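Local coordinates for protein 5-oxoprolinase subunit C (Escherichia coli, PDB 5DUD) that catalyses the cleavage of 5-oxoproline to L-glutamate, a reaction coupled to the hydrolysis of ATP to ADP and inorganic phosphate, at residues A36-N41 and R297-L302; P180-H183 and S189-A192; G108-L113 and M207-Q212; E63-G68 and G147-I152; G17-R22 and I26-A31. All blocks are in the same frame, centred on the assembly; numbering follows the deposited sequence.

Overall arrangement
Contacts 1, 3 and 5 form a connected centre: Y112 of strand 110-115 packs against A36 of contact 1 and, with CE2 of Y112 3.5 Å from CB of A31, against contact 5, while L37 of contact 1 also meets A31. Contact 3 crosses from the five-stranded sheet to the seven-stranded one. Contacts 2 and 4 are peripheral, their centres about 50 Å apart on opposite sides of the chain's centre. Contacts 2, 3 and 4 lie wholly within the carboxyltransferase A and B region of the sequence. Contact 5 also meets another protein chain of the assembly through backbone hydrogen bonds and packing, and P180 of contact 2 packs against another chain as well.

Contact 1 (A36-N41 and R297-L302); sequences ALRIAN and RYFEQL
R38 lays the aliphatic part of its side chain over one face of the F299 ring, a CH-pi contact in which CD of R38 sits 4.0 Å from the centroid of F299 and almost on the ring normal. CG of R38 is anti to the carbonyl carbon (chi1 -77°), and the chain then runs extended to NE, long enough to cross the whole ring. At its far end the guanidinium stands nearly perpendicular to the phenyl plane, at 85°, and presents an edge: NH1 of R38 is 3.7 Å from CE2 of F299. The neighbouring NH2 is turned to a weak hydrogen bond with N49, so the polar head has its own partner while the methylenes cover the aromatic.

I39 completes the contact with CG1 and both of its methyls. Its CG2 meets CD2 of L302 at 3.9 Å, with CG1 close to both leucine methyls, whereas CD1 comes in at the rim of Y298, in the plane of the ring and 4.0 Å from CE2 of Y298. V165 touches both I39 and L302 from a loop. No hydrogen bond links the segments.

The two helix segments run nearly parallel, their axes 10.8 Å apart and inclined by 17°. Behind this layer, L37, A40 and N41 face strands 52-56 and 110-115. The arrangement is thus helix upon helix upon sheet: the C-terminal helix 285-302, which follows a strand of the seven-stranded sheet, reaches back to cover helix 34-44 on the five-stranded sheet, in a protein whose family belongs to the cyclophilin-like clan.

Contact 2 (P180-H183 and S189-A192); sequences PEYH and SQDA
Q190 reaches from its helix to Y182 and meets it in two ways, polar and aromatic. The polar one is a hydrogen bond from NE2 of Q190 to the backbone O of Y182, 2.7 Å long but bent, with an N-H...O angle of 138°. The donor stands above the carbonyl plane, 37° out of it, rather than on a lone pair.

The tilt is consistent with the aromatic contact. The glutamine amide is stacked on the tyrosine ring, their planes only 9° apart, with CD of Q190 3.7 Å above the plane of Y182 and displaced toward the rim. CG of Q190 adds a CH-pi contact, 4.0 Å from the ring centroid, and CB passes 3.6 Å from OH of Y182. An extended glutamine chain beyond CG lets one residue cover the ring and still reach the backbone carbonyl of the same tyrosine. The tyrosine hydroxyl itself is hydrogen-bonded to W194, one turn further along the helix.

The pair joins the loop after strand 173-178 to helix 187-195, which that loop leads into. Y182 touches I258 and E181 forms a salt bridge with R257, both on strand 257-261, so the helix is tied through Y182 toward the seven-stranded sheet.

Contact 3 (G108-L113 and M207-Q212); sequences GMRSYL and MGYRLQ
OH of Y209 comes over one face of the R110 guanidinium at the junction between two beta sheets: R110 lies on strand 110-115 of the antiparallel five-stranded sheet, Y209 on strand 208-212 of the mixed seven-stranded one. The side chains approach from opposite directions, and the close part of the contact is confined to their polar groups. The arginine chain is extended from CG to NE, chi4 of 91° turns the guanidinium out of line with the chain, and the hydroxyl lies over one of its faces. OH of Y209 is 3.7 Å from CZ of R110, with the guanidinium and ring planes 37° apart.

Around this buried point the rest of the two segments is far apart, and together they bury just 64 Å² against each other. On the outer side R210 and Q212 are exposed and take no part in the contact.

Helix 266-271 supplies the polar partners. R110 NH1 is hydrogen-bonded to the carbonyl of A270 and Y209 OH to that of L269, while Q271 bonds the backbone of M109 and R110. NH1 and OH each have a carbonyl partner, which fits their lying close without a bond between them: NH1 of R110 and OH of Y209 are 3.3 Å apart at an angle too poor for one.

Contact 4 (E63-G68 and G147-I152); sequences EFETDG and GDRLPI
E65 and R149 form the salt bridge that links the segments: OE2 of E65 lies 2.7 Å from NH1 of R149. The glutamate is extended beyond CG and points its carboxylate across toward strand 149-150. The arginine gets there by folding, bent at chi2 and again at chi3 (53°), which brings its guanidinium round to the acid.

The orientation of the flat groups sets this bridge apart from the side-on, two-bond pairing of a carboxylate with a guanidinium. Their planes are 57° apart and the side chains cross at about a right angle. Both carboxylate oxygens stand above the same face of the guanidinium, OE2 close to NH1 and OE1 of E65 3.8 Å from CZ of R149. The pair is a salt bridge by charge and distance, without a hydrogen bond of good geometry.

Packing on the middle strand accompanies it. Strand 2-4 lies between strands 60-64 and 149-150 in the six-stranded sheet, and K3 of that strand touches both E65 and R149.

The attraction thus spans an intervening strand at the protein surface, through a single close charge pair. With R149 exposed, solvent probably weakens it.

Contact 5 (G17-R22 and I26-A31); sequences GRHGFR and ISHCGA
R18 and H28 open a backbone pairing in which N of R18 donates to O of H28 at 2.7 Å, nearly straight at 165° and in the carbonyl plane on a lone pair, and I26 N closes the other end on F21 O at 3.2 Å. R18 is itself the centre of an inverse gamma turn. Between the two bonds one water donates to both R18 O and I26 O.

Among the side chains, I26 packs between F21 and R18, its CB 4.0 Å from CB of F21 and its CG2 4.0 Å from CD of R18. H28 lies alongside two neighbours that point the same way. NE2 of H19 is 3.6 Å from ND1 of H28, their rings near parallel but slid apart, and NH2 of R22 comes 3.5 Å from CD2 of H28. Chi1 of H28, 82°, sets CG between backbone N and carbonyl carbon and brings the imidazole alongside H19 and R22.

The chain of R18 bends at chi3 and delivers its guanidinium to the carbonyls of V124 and S129, while a second water joins NH1 to S27 O. Acidic side chains of another protein chain in the assembly accept from the backbone N of G20 and of R22. R18, a buried arginine, is therefore held by carbonyl oxygens and water, which probably disperse its charge, and the irregular loop is bridged by two main-chain bonds and water, which probably hold its shape.

Contact 1 (A36-N41 and R297-L302)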
# COMPACT_ATOMS: atom_id res chain seq x y z
N ALA A 36 -0.99 10.13 -14.94
CA ALA A 36 0.10 10.20 -15.91
C ALA A 36 0.25 8.88 -16.69
O ALA A 36 0.31 8.92 -17.92
CB ALA A 36 1.41 10.55 -15.23
N LEU A 37 0.29 7.74 -16.00
CA LEU A 37 0.38 6.40 -16.62
C LEU A 37 -0.86 6.09 -17.49
O LEU A 37 -0.71 5.51 -18.57
CB LEU A 37 0.52 5.35 -15.50
CG LEU A 37 0.57 3.88 -15.94
CD1 LEU A 37 1.64 3.11 -15.20
CD2 LEU A 37 -0.76 3.18 -15.71
N ARG A 38 -2.07 6.47 -17.02
CA ARG A 38 -3.31 6.23 -17.75
C ARG A 38 -3.33 6.96 -19.09
O ARG A 38 -3.65 6.34 -20.09
CB ARG A 38 -4.56 6.59 -16.92
CG ARG A 38 -4.87 5.54 -15.87
CD ARG A 38 -6.06 5.86 -15.00
NE ARG A 38 -6.33 4.77 -14.07
CZ ARG A 38 -7.25 4.79 -13.10
NH1 ARG A 38 -8.01 5.87 -12.92
NH2 ARG A 38 -7.41 3.74 -12.30
N ILE A 39 -2.94 8.25 -19.11
CA ILE A 39 -2.88 9.05 -20.35
C ILE A 39 -1.87 8.44 -21.33
O ILE A 39 -2.17 8.35 -22.52
CB ILE A 39 -2.55 10.54 -20.03
CG1 ILE A 39 -3.72 11.22 -19.29
CG2 ILE A 39 -2.21 11.32 -21.31
CD1 ILE A 39 -3.33 12.48 -18.50
N ALA A 40 -0.68 8.03 -20.83
CA ALA A 40 0.37 7.42 -21.65
C ALA A 40 -0.14 6.15 -22.34
O ALA A 40 0.03 6.01 -23.55
CB ALA A 40 1.59 7.10 -20.80
N ASN A 41 -0.76 5.24 -21.56
CA ASN A 41 -1.29 3.99 -22.12
C ASN A 41 -2.46 4.29 -23.08
O ASN A 41 -2.61 3.61 -24.09
CB ASN A 41 -1.73 3.01 -21.02
CG ASN A 41 -0.57 2.41 -20.25
OD1 ASN A 41 0.41 1.93 -20.83
ND2 ASN A 41 -0.70 2.33 -18.93
N ARG A 297 -14.27 11.13 -15.21
CA ARG A 297 -14.95 11.67 -16.39
C ARG A 297 -13.93 12.19 -17.42
O ARG A 297 -14.20 12.17 -18.62
CB ARG A 297 -15.91 12.80 -15.98
CG ARG A 297 -17.12 12.33 -15.17
CD ARG A 297 -17.96 13.50 -14.65
NE ARG A 297 -19.24 13.05 -14.11
CZ ARG A 297 -20.26 13.84 -13.77
NH1 ARG A 297 -20.15 15.17 -13.90
NH2 ARG A 297 -21.38 13.33 -13.28
N TYR A 298 -12.78 12.70 -16.94
CA TYR A 298 -11.70 13.21 -17.78
C TYR A 298 -11.03 12.08 -18.60
O TYR A 298 -10.69 12.32 -19.76
CB TYR A 298 -10.66 13.96 -16.91
CG TYR A 298 -9.36 14.31 -17.60
CD1 TYR A 298 -9.27 15.41 -18.44
CD2 TYR A 298 -8.20 13.60 -17.32
CE1 TYR A 298 -8.06 15.77 -19.04
CE2 TYR A 298 -6.99 13.95 -17.92
CZ TYR A 298 -6.92 15.02 -18.78
OH TYR A 298 -5.73 15.37 -19.36
N PHE A 299 -10.89 10.85 -18.05
CA PHE A 299 -10.29 9.73 -18.80
C PHE A 299 -11.25 9.21 -19.90
O PHE A 299 -10.79 8.65 -20.90
CB PHE A 299 -9.88 8.57 -17.87
CG PHE A 299 -8.89 8.96 -16.80
CD1 PHE A 299 -7.63 9.45 -17.13
CD2 PHE A 299 -9.21 8.82 -15.45
CE1 PHE A 299 -6.73 9.82 -16.13
CE2 PHE A 299 -8.31 9.22 -14.46
CZ PHE A 299 -7.08 9.70 -14.81
N GLU A 300 -12.58 9.40 -19.73
CA GLU A 300 -13.61 9.04 -20.71
C GLU A 300 -13.55 10.03 -21.90
O GLU A 300 -13.85 9.63 -23.03
CB GLU A 300 -15.00 8.99 -20.08
CG GLU A 300 -15.13 7.83 -19.10
CD GLU A 300 -16.52 7.59 -18.55
OE1 GLU A 300 -17.07 8.50 -17.89
OE2 GLU A 300 -17.05 6.47 -18.75
N GLN A 301 -13.14 11.29 -21.65
CA GLN A 301 -12.94 12.28 -22.72
C GLN A 301 -11.72 11.88 -23.56
O GLN A 301 -11.75 12.00 -24.79
CB GLN A 301 -12.74 13.71 -22.16
CG GLN A 301 -14.03 14.38 -21.69
CD GLN A 301 -13.83 15.25 -20.47
OE1 GLN A 301 -14.56 15.13 -19.47
NE2 GLN A 301 -12.86 16.16 -20.50
N LEU A 302 -10.64 11.39 -22.90
CA LEU A 302 -9.43 10.89 -23.58
C LEU A 302 -9.73 9.61 -24.37
O LEU A 302 -9.10 9.38 -25.41
CB LEU A 302 -8.30 10.60 -22.57
CG LEU A 302 -7.35 11.75 -22.21
CD1 LEU A 302 -7.40 12.05 -20.71
CD2 LEU A 302 -5.92 11.42 -22.62

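Contact 2 (P180-H183 and S189-A192)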
# COMPACT_ATOMS: atom_id res chain seq x y z
N PRO A 180 -10.66 10.45 10.96
CA PRO A 180 -11.41 10.17 12.21
C PRO A 180 -10.86 10.79 13.52
O PRO A 180 -11.68 11.18 14.34
CB PRO A 180 -11.35 8.63 12.31
CG PRO A 180 -11.10 8.17 10.92
CD PRO A 180 -10.23 9.21 10.32
N GLU A 181 -9.53 10.89 13.72
CA GLU A 181 -8.95 11.45 14.96
C GLU A 181 -8.62 12.96 14.84
O GLU A 181 -7.69 13.42 15.50
CB GLU A 181 -7.68 10.68 15.37
CG GLU A 181 -7.91 9.23 15.76
CD GLU A 181 -8.05 8.23 14.63
OE1 GLU A 181 -7.47 8.48 13.55
OE2 GLU A 181 -8.65 7.16 14.85
N TYR A 182 -9.42 13.74 14.11
CA TYR A 182 -9.16 15.18 13.93
C TYR A 182 -9.52 15.96 15.19
O TYR A 182 -8.84 16.93 15.51
CB TYR A 182 -9.96 15.71 12.73
CG TYR A 182 -9.86 17.20 12.46
CD1 TYR A 182 -8.76 17.72 11.77
CD2 TYR A 182 -10.91 18.06 12.74
CE1 TYR A 182 -8.69 19.07 11.45
CE2 TYR A 182 -10.85 19.41 12.43
CZ TYR A 182 -9.73 19.92 11.79
OH TYR A 182 -9.65 21.25 11.45
N HIS A 183 -10.56 15.50 15.92
CA HIS A 183 -11.02 16.17 17.14
C HIS A 183 -10.20 15.76 18.40
O HIS A 183 -10.61 16.11 19.51
CB HIS A 183 -12.53 15.93 17.32
CG HIS A 183 -13.33 16.47 16.17
ND1 HIS A 183 -13.48 17.83 15.96
CD2 HIS A 183 -13.97 15.81 15.17
CE1 HIS A 183 -14.21 17.95 14.87
NE2 HIS A 183 -14.53 16.76 14.36
N SER A 189 -3.04 23.02 16.48
CA SER A 189 -2.59 21.94 15.60
C SER A 189 -3.54 21.76 14.41
O SER A 189 -3.07 21.55 13.29
CB SER A 189 -2.47 20.65 16.39
OG SER A 189 -1.47 20.74 17.39
N GLN A 190 -4.87 21.88 14.64
CA GLN A 190 -5.89 21.82 13.58
C GLN A 190 -5.68 22.99 12.61
O GLN A 190 -5.70 22.78 11.40
CB GLN A 190 -7.32 21.84 14.16
CG GLN A 190 -7.70 20.54 14.86
CD GLN A 190 -9.09 20.59 15.46
OE1 GLN A 190 -9.81 21.59 15.38
NE2 GLN A 190 -9.50 19.49 16.08
N ASP A 191 -5.43 24.21 13.14
CA ASP A 191 -5.16 25.40 12.33
C ASP A 191 -3.84 25.27 11.57
O ASP A 191 -3.81 25.50 10.37
CB ASP A 191 -5.13 26.68 13.19
CG ASP A 191 -6.50 27.18 13.61
OD1 ASP A 191 -7.41 26.34 13.80
OD2 ASP A 191 -6.66 28.41 13.77
N ALA A 192 -2.76 24.88 12.27
CA ALA A 192 -1.44 24.69 11.66
C ALA A 192 -1.49 23.71 10.48
O ALA A 192 -0.79 23.92 9.50
CB ALA A 192 -0.44 24.20 12.70

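Contact 3 (G108-L113 and M207-Q212)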
# COMPACT_ATOMS: atom_id res chain seq x y z
N GLY A 108 9.04 18.90 -11.26
CA GLY A 108 8.48 17.56 -11.11
C GLY A 108 9.46 16.55 -10.55
O GLY A 108 10.60 16.90 -10.22
N MET A 109 9.02 15.29 -10.45
CA MET A 109 9.82 14.18 -9.92
C MET A 109 9.70 12.92 -10.77
O MET A 109 10.72 12.44 -11.26
CB MET A 109 9.40 13.84 -8.48
CG MET A 109 9.96 14.77 -7.43
SD MET A 109 11.68 14.42 -7.00
CE MET A 109 11.51 12.84 -6.18
N ARG A 110 8.49 12.35 -10.89
CA ARG A 110 8.28 11.09 -11.60
C ARG A 110 7.78 11.26 -13.05
O ARG A 110 6.90 12.07 -13.32
CB ARG A 110 7.31 10.19 -10.81
CG ARG A 110 7.98 9.58 -9.58
CD ARG A 110 7.04 9.32 -8.42
NE ARG A 110 7.78 8.98 -7.20
CZ ARG A 110 8.20 9.84 -6.27
NH1 ARG A 110 7.96 11.15 -6.40
NH2 ARG A 110 8.87 9.41 -5.20
N SER A 111 8.35 10.46 -13.98
CA SER A 111 8.02 10.44 -15.41
C SER A 111 7.63 9.03 -15.83
O SER A 111 8.14 8.07 -15.26
CB SER A 111 9.23 10.92 -16.23
OG SER A 111 8.90 11.20 -17.58
N TYR A 112 6.71 8.89 -16.80
CA TYR A 112 6.24 7.57 -17.24
C TYR A 112 6.50 7.35 -18.73
O TYR A 112 6.44 8.30 -19.51
CB TYR A 112 4.74 7.41 -16.92
CG TYR A 112 4.47 7.52 -15.43
CD1 TYR A 112 4.43 8.77 -14.81
CD2 TYR A 112 4.39 6.39 -14.63
CE1 TYR A 112 4.30 8.88 -13.43
CE2 TYR A 112 4.22 6.50 -13.25
CZ TYR A 112 4.18 7.75 -12.65
OH TYR A 112 4.01 7.88 -11.30
N LEU A 113 6.79 6.10 -19.12
CA LEU A 113 7.07 5.71 -20.50
C LEU A 113 6.25 4.47 -20.87
O LEU A 113 6.49 3.39 -20.33
CB LEU A 113 8.58 5.45 -20.66
CG LEU A 113 9.05 4.89 -22.01
CD1 LEU A 113 8.60 5.77 -23.16
CD2 LEU A 113 10.54 4.73 -22.05
N MET A 207 6.51 4.12 -0.22
CA MET A 207 5.63 3.67 0.87
C MET A 207 4.86 4.83 1.50
O MET A 207 3.64 4.86 1.41
CB MET A 207 6.43 2.93 1.95
CG MET A 207 6.89 1.56 1.52
SD MET A 207 7.83 0.69 2.79
CE MET A 207 6.53 0.28 3.95
N GLY A 208 5.57 5.76 2.14
CA GLY A 208 4.94 6.89 2.81
C GLY A 208 5.81 8.13 2.89
O GLY A 208 7.02 8.03 3.13
N TYR A 209 5.19 9.31 2.72
CA TYR A 209 5.88 10.60 2.77
C TYR A 209 5.94 11.17 4.18
O TYR A 209 4.88 11.43 4.75
CB TYR A 209 5.17 11.64 1.88
CG TYR A 209 5.39 11.59 0.38
CD1 TYR A 209 5.82 10.42 -0.25
CD2 TYR A 209 5.07 12.67 -0.43
CE1 TYR A 209 6.00 10.37 -1.64
CE2 TYR A 209 5.26 12.64 -1.81
CZ TYR A 209 5.72 11.48 -2.41
OH TYR A 209 5.89 11.42 -3.78
N ARG A 210 7.14 11.47 4.71
CA ARG A 210 7.30 12.11 6.03
C ARG A 210 7.36 13.64 5.85
O ARG A 210 8.13 14.11 5.01
CB ARG A 210 8.56 11.57 6.74
CG ARG A 210 8.65 10.04 6.69
CD ARG A 210 9.12 9.38 7.98
NE ARG A 210 8.84 7.95 7.96
CZ ARG A 210 9.06 7.10 8.96
NH1 ARG A 210 9.59 7.55 10.10
NH2 ARG A 210 8.77 5.82 8.84
N LEU A 211 6.51 14.39 6.56
CA LEU A 211 6.43 15.84 6.41
C LEU A 211 7.10 16.59 7.56
O LEU A 211 6.78 16.32 8.72
CB LEU A 211 4.95 16.27 6.33
CG LEU A 211 4.06 15.54 5.32
CD1 LEU A 211 2.64 16.11 5.34
CD2 LEU A 211 4.63 15.62 3.91
N GLN A 212 8.00 17.54 7.25
CA GLN A 212 8.67 18.38 8.24
C GLN A 212 7.90 19.69 8.44
O GLN A 212 7.68 20.42 7.47
CB GLN A 212 10.10 18.73 7.79
CG GLN A 212 11.09 17.57 7.61
CD GLN A 212 11.50 16.86 8.89
OE1 GLN A 212 10.69 16.61 9.78
NE2 GLN A 212 12.78 16.51 9.05

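Contact 4 (E63-G68 and G147-I152)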
# COMPACT_ATOMS: atom_id res chain seq x y z
N GLU A 63 16.95 1.71 -25.70
CA GLU A 63 17.06 1.43 -27.13
C GLU A 63 15.91 0.52 -27.57
O GLU A 63 15.65 -0.50 -26.92
CB GLU A 63 18.42 0.80 -27.45
CG GLU A 63 18.65 0.55 -28.93
CD GLU A 63 20.11 0.39 -29.32
OE1 GLU A 63 20.47 -0.70 -29.82
OE2 GLU A 63 20.89 1.35 -29.13
N PHE A 64 15.25 0.87 -28.70
CA PHE A 64 14.10 0.15 -29.25
C PHE A 64 14.50 -0.83 -30.36
O PHE A 64 15.23 -0.46 -31.28
CB PHE A 64 13.10 1.16 -29.84
CG PHE A 64 12.56 2.20 -28.88
CD1 PHE A 64 11.73 1.84 -27.84
CD2 PHE A 64 12.80 3.55 -29.09
CE1 PHE A 64 11.20 2.81 -26.98
CE2 PHE A 64 12.28 4.52 -28.23
CZ PHE A 64 11.48 4.14 -27.18
N GLU A 65 14.02 -2.08 -30.27
CA GLU A 65 14.33 -3.14 -31.23
C GLU A 65 13.17 -3.44 -32.20
O GLU A 65 13.43 -3.86 -33.33
CB GLU A 65 14.67 -4.42 -30.45
CG GLU A 65 15.79 -4.24 -29.43
CD GLU A 65 16.16 -5.48 -28.65
OE1 GLU A 65 15.48 -6.52 -28.79
OE2 GLU A 65 17.13 -5.41 -27.86
N THR A 66 11.92 -3.19 -31.78
CA THR A 66 10.73 -3.43 -32.59
C THR A 66 10.09 -2.10 -32.95
O THR A 66 10.16 -1.15 -32.17
CB THR A 66 9.75 -4.34 -31.83
N ASP A 67 9.45 -2.05 -34.13
CA ASP A 67 8.77 -0.85 -34.62
C ASP A 67 7.36 -0.75 -34.02
O ASP A 67 6.68 -1.76 -33.84
CB ASP A 67 8.68 -0.85 -36.16
CG ASP A 67 10.01 -1.00 -36.87
OD1 ASP A 67 11.04 -0.54 -36.32
OD2 ASP A 67 10.02 -1.55 -38.00
N GLY A 68 6.95 0.47 -33.72
CA GLY A 68 5.64 0.70 -33.13
C GLY A 68 5.44 2.16 -32.77
O GLY A 68 5.89 3.04 -33.50
N GLY A 147 21.63 -2.71 -18.66
CA GLY A 147 21.75 -3.93 -19.44
C GLY A 147 20.52 -4.81 -19.56
O GLY A 147 20.53 -5.72 -20.40
N ASP A 148 19.46 -4.59 -18.75
CA ASP A 148 18.24 -5.42 -18.81
C ASP A 148 17.39 -5.11 -20.05
O ASP A 148 17.51 -4.02 -20.62
CB ASP A 148 17.36 -5.21 -17.56
CG ASP A 148 17.98 -5.64 -16.25
OD1 ASP A 148 18.85 -6.54 -16.27
OD2 ASP A 148 17.54 -5.14 -15.19
N ARG A 149 16.54 -6.08 -20.46
CA ARG A 149 15.59 -5.96 -21.58
C ARG A 149 14.19 -6.36 -21.12
O ARG A 149 14.02 -7.37 -20.44
CB ARG A 149 16.02 -6.81 -22.79
CG ARG A 149 17.15 -6.18 -23.60
CD ARG A 149 18.15 -7.18 -24.16
NE ARG A 149 17.50 -8.25 -24.93
CZ ARG A 149 17.60 -8.45 -26.25
NH1 ARG A 149 18.34 -7.64 -27.00
NH2 ARG A 149 16.96 -9.46 -26.82
N LEU A 150 13.19 -5.56 -21.48
CA LEU A 150 11.80 -5.78 -21.10
C LEU A 150 11.03 -6.16 -22.37
O LEU A 150 11.03 -5.39 -23.32
CB LEU A 150 11.23 -4.53 -20.41
CG LEU A 150 11.38 -4.52 -18.88
CD1 LEU A 150 12.80 -4.84 -18.43
CD2 LEU A 150 10.98 -3.20 -18.32
N PRO A 151 10.38 -7.34 -22.43
CA PRO A 151 9.68 -7.74 -23.68
C PRO A 151 8.32 -7.06 -23.92
O PRO A 151 7.42 -7.16 -23.10
CB PRO A 151 9.50 -9.26 -23.52
CG PRO A 151 10.23 -9.65 -22.26
CD PRO A 151 10.29 -8.42 -21.43
N ILE A 152 8.16 -6.44 -25.09
CA ILE A 152 6.94 -5.74 -25.44
C ILE A 152 5.88 -6.73 -25.93
O ILE A 152 6.22 -7.76 -26.52
CB ILE A 152 7.26 -4.65 -26.51
CG1 ILE A 152 8.40 -3.70 -26.03
CG2 ILE A 152 6.01 -3.85 -26.90
CD1 ILE A 152 8.32 -3.27 -24.57

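Contact 5 (G17-R22 and I26-A31)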
# COMPACT_ATOMS: atom_id res chain seq x y z
N GLY A 17 -2.74 -1.47 -10.53
CA GLY A 17 -2.64 -1.88 -9.13
C GLY A 17 -3.05 -3.31 -8.88
O GLY A 17 -3.91 -3.87 -9.57
N ARG A 18 -2.44 -3.91 -7.85
CA ARG A 18 -2.70 -5.28 -7.41
C ARG A 18 -3.86 -5.25 -6.39
O ARG A 18 -3.64 -5.31 -5.19
CB ARG A 18 -1.40 -5.86 -6.82
CG ARG A 18 -1.46 -7.35 -6.53
CD ARG A 18 -0.10 -7.97 -6.24
NE ARG A 18 0.75 -8.05 -7.43
CZ ARG A 18 1.70 -7.19 -7.79
NH1 ARG A 18 1.96 -6.12 -7.04
NH2 ARG A 18 2.39 -7.38 -8.91
N HIS A 19 -5.10 -5.12 -6.89
CA HIS A 19 -6.31 -4.99 -6.06
C HIS A 19 -6.88 -6.35 -5.63
O HIS A 19 -6.51 -7.39 -6.17
CB HIS A 19 -7.39 -4.18 -6.81
CG HIS A 19 -6.92 -2.84 -7.30
ND1 HIS A 19 -6.68 -2.59 -8.64
CD2 HIS A 19 -6.64 -1.71 -6.59
CE1 HIS A 19 -6.28 -1.33 -8.71
NE2 HIS A 19 -6.25 -0.76 -7.51
N GLY A 20 -7.83 -6.31 -4.68
CA GLY A 20 -8.49 -7.47 -4.09
C GLY A 20 -7.75 -8.16 -2.97
O GLY A 20 -8.31 -9.09 -2.38
N PHE A 21 -6.50 -7.76 -2.63
CA PHE A 21 -5.74 -8.45 -1.60
C PHE A 21 -5.27 -7.55 -0.44
O PHE A 21 -4.31 -7.90 0.23
CB PHE A 21 -4.53 -9.18 -2.21
CG PHE A 21 -4.78 -9.81 -3.56
CD1 PHE A 21 -5.46 -11.02 -3.67
CD2 PHE A 21 -4.40 -9.17 -4.73
CE1 PHE A 21 -5.71 -11.59 -4.92
CE2 PHE A 21 -4.64 -9.74 -5.97
CZ PHE A 21 -5.29 -10.94 -6.07
N ARG A 22 -5.98 -6.45 -0.16
CA ARG A 22 -5.64 -5.58 0.98
C ARG A 22 -5.97 -6.26 2.31
O ARG A 22 -5.36 -5.94 3.33
CB ARG A 22 -6.38 -4.24 0.91
CG ARG A 22 -5.76 -3.22 -0.03
CD ARG A 22 -5.45 -1.92 0.71
NE ARG A 22 -5.11 -0.81 -0.18
CZ ARG A 22 -5.99 -0.08 -0.88
NH1 ARG A 22 -7.29 -0.35 -0.82
NH2 ARG A 22 -5.57 0.91 -1.65
N ILE A 26 -1.38 -7.21 1.44
CA ILE A 26 -0.69 -6.87 0.19
C ILE A 26 -1.08 -5.46 -0.23
O ILE A 26 -2.27 -5.18 -0.42
CB ILE A 26 -0.98 -7.93 -0.92
CG1 ILE A 26 -0.25 -9.24 -0.61
CG2 ILE A 26 -0.61 -7.40 -2.33
CD1 ILE A 26 -0.89 -10.57 -1.18
N SER A 27 -0.08 -4.59 -0.43
CA SER A 27 -0.29 -3.21 -0.89
C SER A 27 -0.65 -3.24 -2.38
O SER A 27 -0.11 -4.08 -3.10
CB SER A 27 0.96 -2.38 -0.64
OG SER A 27 1.50 -2.62 0.65
N HIS A 28 -1.57 -2.36 -2.83
CA HIS A 28 -2.02 -2.35 -4.22
C HIS A 28 -0.93 -1.82 -5.17
O HIS A 28 -0.91 -2.23 -6.34
CB HIS A 28 -3.33 -1.55 -4.39
CG HIS A 28 -3.16 -0.07 -4.50
ND1 HIS A 28 -3.48 0.61 -5.66
CD2 HIS A 28 -2.70 0.82 -3.59
CE1 HIS A 28 -3.23 1.89 -5.42
NE2 HIS A 28 -2.74 2.06 -4.19
N CYS A 29 -0.03 -0.94 -4.69
CA CYS A 29 1.08 -0.37 -5.46
C CYS A 29 0.54 0.35 -6.74
O CYS A 29 -0.47 1.03 -6.65
CB CYS A 29 2.13 -1.43 -5.78
SG CYS A 29 2.71 -2.36 -4.34
N GLY A 30 1.22 0.22 -7.88
CA GLY A 30 0.81 0.90 -9.10
C GLY A 30 1.46 2.26 -9.17
O GLY A 30 2.24 2.61 -8.28
N ALA A 31 1.18 3.02 -10.23
CA ALA A 31 1.79 4.34 -10.40
C ALA A 31 1.33 5.33 -9.33
O ALA A 31 0.16 5.37 -8.97
CB ALA A 31 1.46 4.90 -11.78
O HOH W 1 -3.92 -5.70 -2.62
O HOH W 2 1.78 -5.50 -4.25